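Local coordinates for pentalenene synthase (Streptomyces chartreusis NRRL 3882, PDB 6Q4S), which probably cyclises farnesyl diphosphate, with magnesium as cofactor, to the bicyclic sesquiterpene alcohol 7-epi-alpha-eudesmol, at residues V68-F79 with I119-L130. Sequence-based numbering, arbitrary orientation.
Sequences VLMNWFSLAFLF and ITLAWAEVWKYL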
loop_
_atom_site.group_PDB
_atom_site.type_symbol
_atom_site.label_atom_id
_atom_site.label_comp_id
_atom_site.label_asym_id
_atom_site.label_seq_id
_atom_site.Cartn_x
_atom_site.Cartn_y
_atom_site.Cartn_z
ATOM N N VAL A 68 13.890 0.391 18.295
ATOM C CA VAL A 68 13.196 0.829 17.078
ATOM C C VAL A 68 11.693 0.546 17.260
ATOM O O VAL A 68 10.865 1.407 16.977
ATOM C CB VAL A 68 13.760 0.063 15.877
ATOM C CG1 VAL A 68 12.901 0.262 14.601
ATOM C CG2 VAL A 68 15.177 0.514 15.605
ATOM N N LEU A 69 11.358 -0.629 17.792
ATOM C CA LEU A 69 9.949 -0.979 18.047
ATOM C C LEU A 69 9.247 -0.074 19.050
ATOM O O LEU A 69 8.118 0.360 18.800
ATOM C CB LEU A 69 9.766 -2.455 18.322
ATOM C CG LEU A 69 10.077 -3.383 17.159
ATOM C CD1 LEU A 69 10.470 -4.750 17.682
ATOM C CD2 LEU A 69 8.988 -3.493 16.067
ATOM N N MET A 70 9.901 0.276 20.150
ATOM C CA MET A 70 9.352 1.211 21.079
ATOM C C MET A 70 9.204 2.582 20.446
ATOM O O MET A 70 8.218 3.294 20.689
ATOM C CB MET A 70 10.187 1.354 22.334
ATOM C CG MET A 70 10.316 0.025 23.105
ATOM S SD MET A 70 11.349 0.289 24.569
ATOM C CE MET A 70 10.996 -1.306 25.333
ATOM N N ASN A 71 10.209 2.986 19.663
ATOM C CA ASN A 71 10.124 4.271 19.050
ATOM C C ASN A 71 8.817 4.318 18.125
ATOM O O ASN A 71 8.019 5.268 18.175
ATOM C CB ASN A 71 11.415 4.577 18.255
ATOM C CG ASN A 71 12.647 4.735 19.145
ATOM O OD1 ASN A 71 12.557 4.986 20.355
ATOM N ND2 ASN A 71 13.802 4.738 18.494
ATOM N N TRP A 72 8.703 3.345 17.274
ATOM C CA TRP A 72 7.512 3.175 16.434
ATOM C C TRP A 72 6.191 3.178 17.199
ATOM O O TRP A 72 5.319 3.990 16.924
ATOM C CB TRP A 72 7.626 1.894 15.727
ATOM C CG TRP A 72 6.547 1.607 14.794
ATOM C CD1 TRP A 72 5.948 2.455 13.920
ATOM C CD2 TRP A 72 5.944 0.367 14.632
ATOM N NE1 TRP A 72 4.991 1.798 13.192
ATOM C CE2 TRP A 72 4.947 0.508 13.627
ATOM C CE3 TRP A 72 6.106 -0.865 15.256
ATOM C CZ2 TRP A 72 4.202 -0.572 13.177
ATOM C CZ3 TRP A 72 5.358 -1.902 14.851
ATOM C CH2 TRP A 72 4.407 -1.766 13.817
ATOM N N PHE A 73 6.097 2.313 18.202
ATOM C CA PHE A 73 4.995 2.323 19.124
ATOM C C PHE A 73 4.613 3.734 19.564
ATOM O O PHE A 73 3.449 4.045 19.622
ATOM C CB PHE A 73 5.327 1.538 20.391
ATOM C CG PHE A 73 4.511 0.328 20.608
ATOM C CD1 PHE A 73 3.388 0.388 21.388
ATOM C CD2 PHE A 73 4.922 -0.908 20.138
ATOM C CE1 PHE A 73 2.643 -0.742 21.640
ATOM C CE2 PHE A 73 4.206 -2.070 20.434
ATOM C CZ PHE A 73 3.064 -1.979 21.153
ATOM N N SER A 74 5.582 4.560 19.937
ATOM C CA SER A 74 5.270 5.848 20.410
ATOM C C SER A 74 4.590 6.748 19.349
ATOM O O SER A 74 3.848 7.656 19.749
ATOM C CB SER A 74 6.504 6.585 20.998
ATOM O OG SER A 74 7.429 6.982 20.008
ATOM N N LEU A 75 4.895 6.525 18.054
ATOM C CA LEU A 75 4.456 7.414 16.955
ATOM C C LEU A 75 2.965 7.425 16.873
ATOM O O LEU A 75 2.362 8.481 16.887
ATOM C CB LEU A 75 5.037 7.023 15.568
ATOM C CG LEU A 75 6.521 7.250 15.562
ATOM C CD1 LEU A 75 7.182 6.861 14.266
ATOM C CD2 LEU A 75 6.843 8.669 15.941
ATOM N N ALA A 76 2.390 6.249 16.823
ATOM C CA ALA A 76 0.972 6.119 16.754
ATOM C C ALA A 76 0.262 6.740 17.955
ATOM O O ALA A 76 -0.734 7.406 17.792
ATOM C CB ALA A 76 0.620 4.664 16.649
ATOM N N PHE A 77 0.725 6.464 19.162
ATOM C CA PHE A 77 0.071 6.952 20.358
ATOM C C PHE A 77 0.273 8.439 20.605
ATOM O O PHE A 77 -0.560 9.085 21.215
ATOM C CB PHE A 77 0.547 6.190 21.591
ATOM C CG PHE A 77 -0.016 4.800 21.708
ATOM C CD1 PHE A 77 0.512 3.724 20.946
ATOM C CD2 PHE A 77 -1.061 4.538 22.600
ATOM C CE1 PHE A 77 -0.018 2.442 21.058
ATOM C CE2 PHE A 77 -1.596 3.238 22.717
ATOM C CZ PHE A 77 -1.061 2.189 21.958
ATOM N N LEU A 78 1.396 8.978 20.165
ATOM C CA LEU A 78 1.625 10.397 20.295
ATOM C C LEU A 78 0.934 11.165 19.189
ATOM O O LEU A 78 0.738 12.355 19.320
ATOM C CB LEU A 78 3.093 10.725 20.283
ATOM C CG LEU A 78 3.725 10.463 21.667
ATOM C CD1 LEU A 78 5.232 10.499 21.611
ATOM C CD2 LEU A 78 3.153 11.420 22.718
ATOM N N PHE A 79 0.615 10.491 18.104
ATOM C CA PHE A 79 0.093 11.150 16.902
ATOM C C PHE A 79 -0.998 12.208 17.189
ATOM O O PHE A 79 -0.673 13.412 17.004
ATOM C CB PHE A 79 -0.267 10.107 15.847
ATOM C CG PHE A 79 -0.851 10.663 14.586
ATOM C CD1 PHE A 79 -0.492 11.864 14.099
ATOM C CD2 PHE A 79 -1.713 9.889 13.855
ATOM C CE1 PHE A 79 -1.044 12.341 12.917
ATOM C CE2 PHE A 79 -2.272 10.360 12.675
ATOM C CZ PHE A 79 -1.943 11.610 12.225
ATOM N N ILE A 119 6.679 14.341 13.991
ATOM C CA ILE A 119 6.189 12.979 13.754
ATOM C C ILE A 119 6.601 12.394 12.381
ATOM O O ILE A 119 6.990 11.222 12.301
ATOM C CB ILE A 119 4.699 12.872 13.986
ATOM C CG1 ILE A 119 4.297 11.399 14.093
ATOM C CG2 ILE A 119 3.898 13.505 12.858
ATOM C CD1 ILE A 119 3.127 11.255 15.025
ATOM N N THR A 120 6.618 13.219 11.318
ATOM C CA THR A 120 6.869 12.685 9.961
ATOM C C THR A 120 8.341 12.423 9.799
ATOM O O THR A 120 8.737 11.440 9.198
ATOM C CB THR A 120 6.308 13.575 8.842
ATOM O OG1 THR A 120 6.877 14.910 8.838
ATOM C CG2 THR A 120 4.812 13.678 8.985
ATOM N N LEU A 121 9.158 13.289 10.391
ATOM C CA LEU A 121 10.601 13.050 10.418
ATOM C C LEU A 121 10.969 11.835 11.227
ATOM O O LEU A 121 11.830 11.074 10.806
ATOM C CB LEU A 121 11.331 14.296 10.963
ATOM C CG LEU A 121 11.165 15.530 10.039
ATOM C CD1 LEU A 121 11.402 16.809 10.855
ATOM C CD2 LEU A 121 12.072 15.480 8.815
ATOM N N ALA A 122 10.320 11.651 12.369
ATOM C CA ALA A 122 10.519 10.485 13.208
ATOM C C ALA A 122 10.161 9.247 12.457
ATOM O O ALA A 122 10.921 8.273 12.453
ATOM C CB ALA A 122 9.735 10.577 14.490
ATOM N N TRP A 123 8.998 9.258 11.810
ATOM C CA TRP A 123 8.610 8.095 11.023
ATOM C C TRP A 123 9.508 7.848 9.838
ATOM O O TRP A 123 9.837 6.702 9.567
ATOM C CB TRP A 123 7.124 8.193 10.622
ATOM C CG TRP A 123 6.574 7.076 9.803
ATOM C CD1 TRP A 123 5.872 7.242 8.638
ATOM C CD2 TRP A 123 6.634 5.641 10.028
ATOM N NE1 TRP A 123 5.464 6.025 8.158
ATOM C CE2 TRP A 123 5.927 5.028 8.974
ATOM C CE3 TRP A 123 7.194 4.828 11.006
ATOM C CZ2 TRP A 123 5.786 3.625 8.849
ATOM C CZ3 TRP A 123 7.052 3.431 10.888
ATOM C CH2 TRP A 123 6.371 2.844 9.799
ATOM N N ALA A 124 9.931 8.866 9.106
ATOM C CA ALA A 124 10.872 8.562 8.026
ATOM C C ALA A 124 12.105 7.807 8.534
ATOM O O ALA A 124 12.636 6.890 7.838
ATOM C CB ALA A 124 11.279 9.796 7.271
ATOM N N GLU A 125 12.549 8.151 9.747
ATOM C CA GLU A 125 13.693 7.456 10.366
ATOM C C GLU A 125 13.374 6.028 10.711
ATOM O O GLU A 125 14.097 5.166 10.290
ATOM C CB GLU A 125 14.215 8.191 11.629
ATOM C CG GLU A 125 15.406 7.448 12.266
ATOM C CD GLU A 125 15.745 7.936 13.675
ATOM O OE1 GLU A 125 16.261 9.070 13.739
ATOM O OE2 GLU A 125 15.472 7.190 14.668
ATOM N N VAL A 126 12.250 5.809 11.402
ATOM C CA VAL A 126 11.864 4.506 11.890
ATOM C C VAL A 126 11.646 3.543 10.782
ATOM O O VAL A 126 12.036 2.378 10.904
ATOM C CB VAL A 126 10.680 4.577 12.887
ATOM C CG1 VAL A 126 9.989 3.251 13.164
ATOM C CG2 VAL A 126 11.128 5.247 14.169
ATOM N N TRP A 127 11.021 4.000 9.700
ATOM C CA TRP A 127 10.702 3.114 8.575
ATOM C C TRP A 127 11.962 2.571 7.904
ATOM O O TRP A 127 12.021 1.432 7.575
ATOM C CB TRP A 127 9.810 3.808 7.521
ATOM C CG TRP A 127 9.683 3.003 6.269
ATOM C CD1 TRP A 127 10.225 3.291 5.061
ATOM C CD2 TRP A 127 9.052 1.735 6.127
ATOM N NE1 TRP A 127 9.959 2.299 4.157
ATOM C CE2 TRP A 127 9.227 1.326 4.787
ATOM C CE3 TRP A 127 8.371 0.894 6.998
ATOM C CZ2 TRP A 127 8.722 0.142 4.297
ATOM C CZ3 TRP A 127 7.902 -0.296 6.507
ATOM C CH2 TRP A 127 8.035 -0.637 5.157
ATOM N N LYS A 128 12.996 3.373 7.804
ATOM C CA LYS A 128 14.267 2.922 7.302
ATOM C C LYS A 128 14.805 1.729 8.095
ATOM O O LYS A 128 15.246 0.734 7.503
ATOM C CB LYS A 128 15.233 4.094 7.334
ATOM C CG LYS A 128 16.658 3.745 6.865
ATOM C CD LYS A 128 17.502 5.011 6.787
ATOM C CE LYS A 128 17.587 5.699 8.161
ATOM N NZ LYS A 128 18.517 6.869 8.103
ATOM N N TYR A 129 14.695 1.766 9.426
ATOM C CA TYR A 129 15.091 0.568 10.225
ATOM C C TYR A 129 14.124 -0.586 10.184
ATOM O O TYR A 129 14.522 -1.751 10.140
ATOM C CB TYR A 129 15.292 0.962 11.669
ATOM C CG TYR A 129 16.476 1.902 11.854
ATOM C CD1 TYR A 129 17.752 1.518 11.465
ATOM C CD2 TYR A 129 16.311 3.179 12.397
ATOM C CE1 TYR A 129 18.841 2.366 11.632
ATOM C CE2 TYR A 129 17.397 4.022 12.581
ATOM C CZ TYR A 129 18.650 3.611 12.181
ATOM O OH TYR A 129 19.720 4.436 12.339
ATOM N N LEU A 130 12.828 -0.270 10.289
ATOM C CA LEU A 130 11.816 -1.318 10.299
ATOM C C LEU A 130 11.816 -2.072 8.988
ATOM O O LEU A 130 11.617 -3.300 8.964
ATOM C CB LEU A 130 10.479 -0.642 10.580
ATOM C CG LEU A 130 9.365 -1.339 11.282
ATOM C CD1 LEU A 130 9.777 -1.731 12.688
ATOM C CD2 LEU A 130 8.181 -0.377 11.331
HETATM O O HOH W 1 14.604 4.640 15.667
#
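Trp-72 and Val-126 meet where two helices of the all-helical class I terpene synthase fold pack together; segments 68-79 and 119-130 run at 141° between their N-to-C directions, their axes 10.0 Å apart at closest. The packing is knobs-into-holes. Val-126, beta-branched and compact, fits among Val-68, Asn-71, Trp-72 and Leu-75; in return the longer, forked Leu-75 enters the hole formed by Ile-119, Ala-122, Trp-123 and Val-126.

Along Trp-72, CB rests on Val-126 CG1 at 3.7 Å, and CG still feels the same methyl. With CG anti to the backbone N (chi1 -177°), the indole runs on beside that of Trp-123, both pointing the same way. CD1 lies 3.4 Å from Trp-123 CZ3, and NE1 lies almost as near to it; the planes differ by 18° but are slid apart, so overlap is slight. Over one face, Leu-130 CD2 makes a CH-pi contact, nearest to CD2 and CE2 at 4.1 Å. Both indoles also meet Trp-146. Replaced by alanine, Trp-72 would probably no longer offer the Leu-130 methyl an aromatic surface, and Trp-123 would lose one flat neighbour. Trp-123 has a separate tether, its NE1 bonding to Leu-101 O.

Small Ala-122 admits Leu-75 CD2 to 3.8 Å from its CB, while Leu-75 CD1 meets Trp-123. Polar groups join at one flank: a water accepts from Asn-71 ND2 and donates to Glu-125 OE2, which also bonds Trp-29, while Asn-71 OD1 bonds His-26. Ile-119 CD1 reaches, at 3.7 Å, the CB of Phe-79, whose side chain lies near that of Asp-80, probably a magnesium ligand.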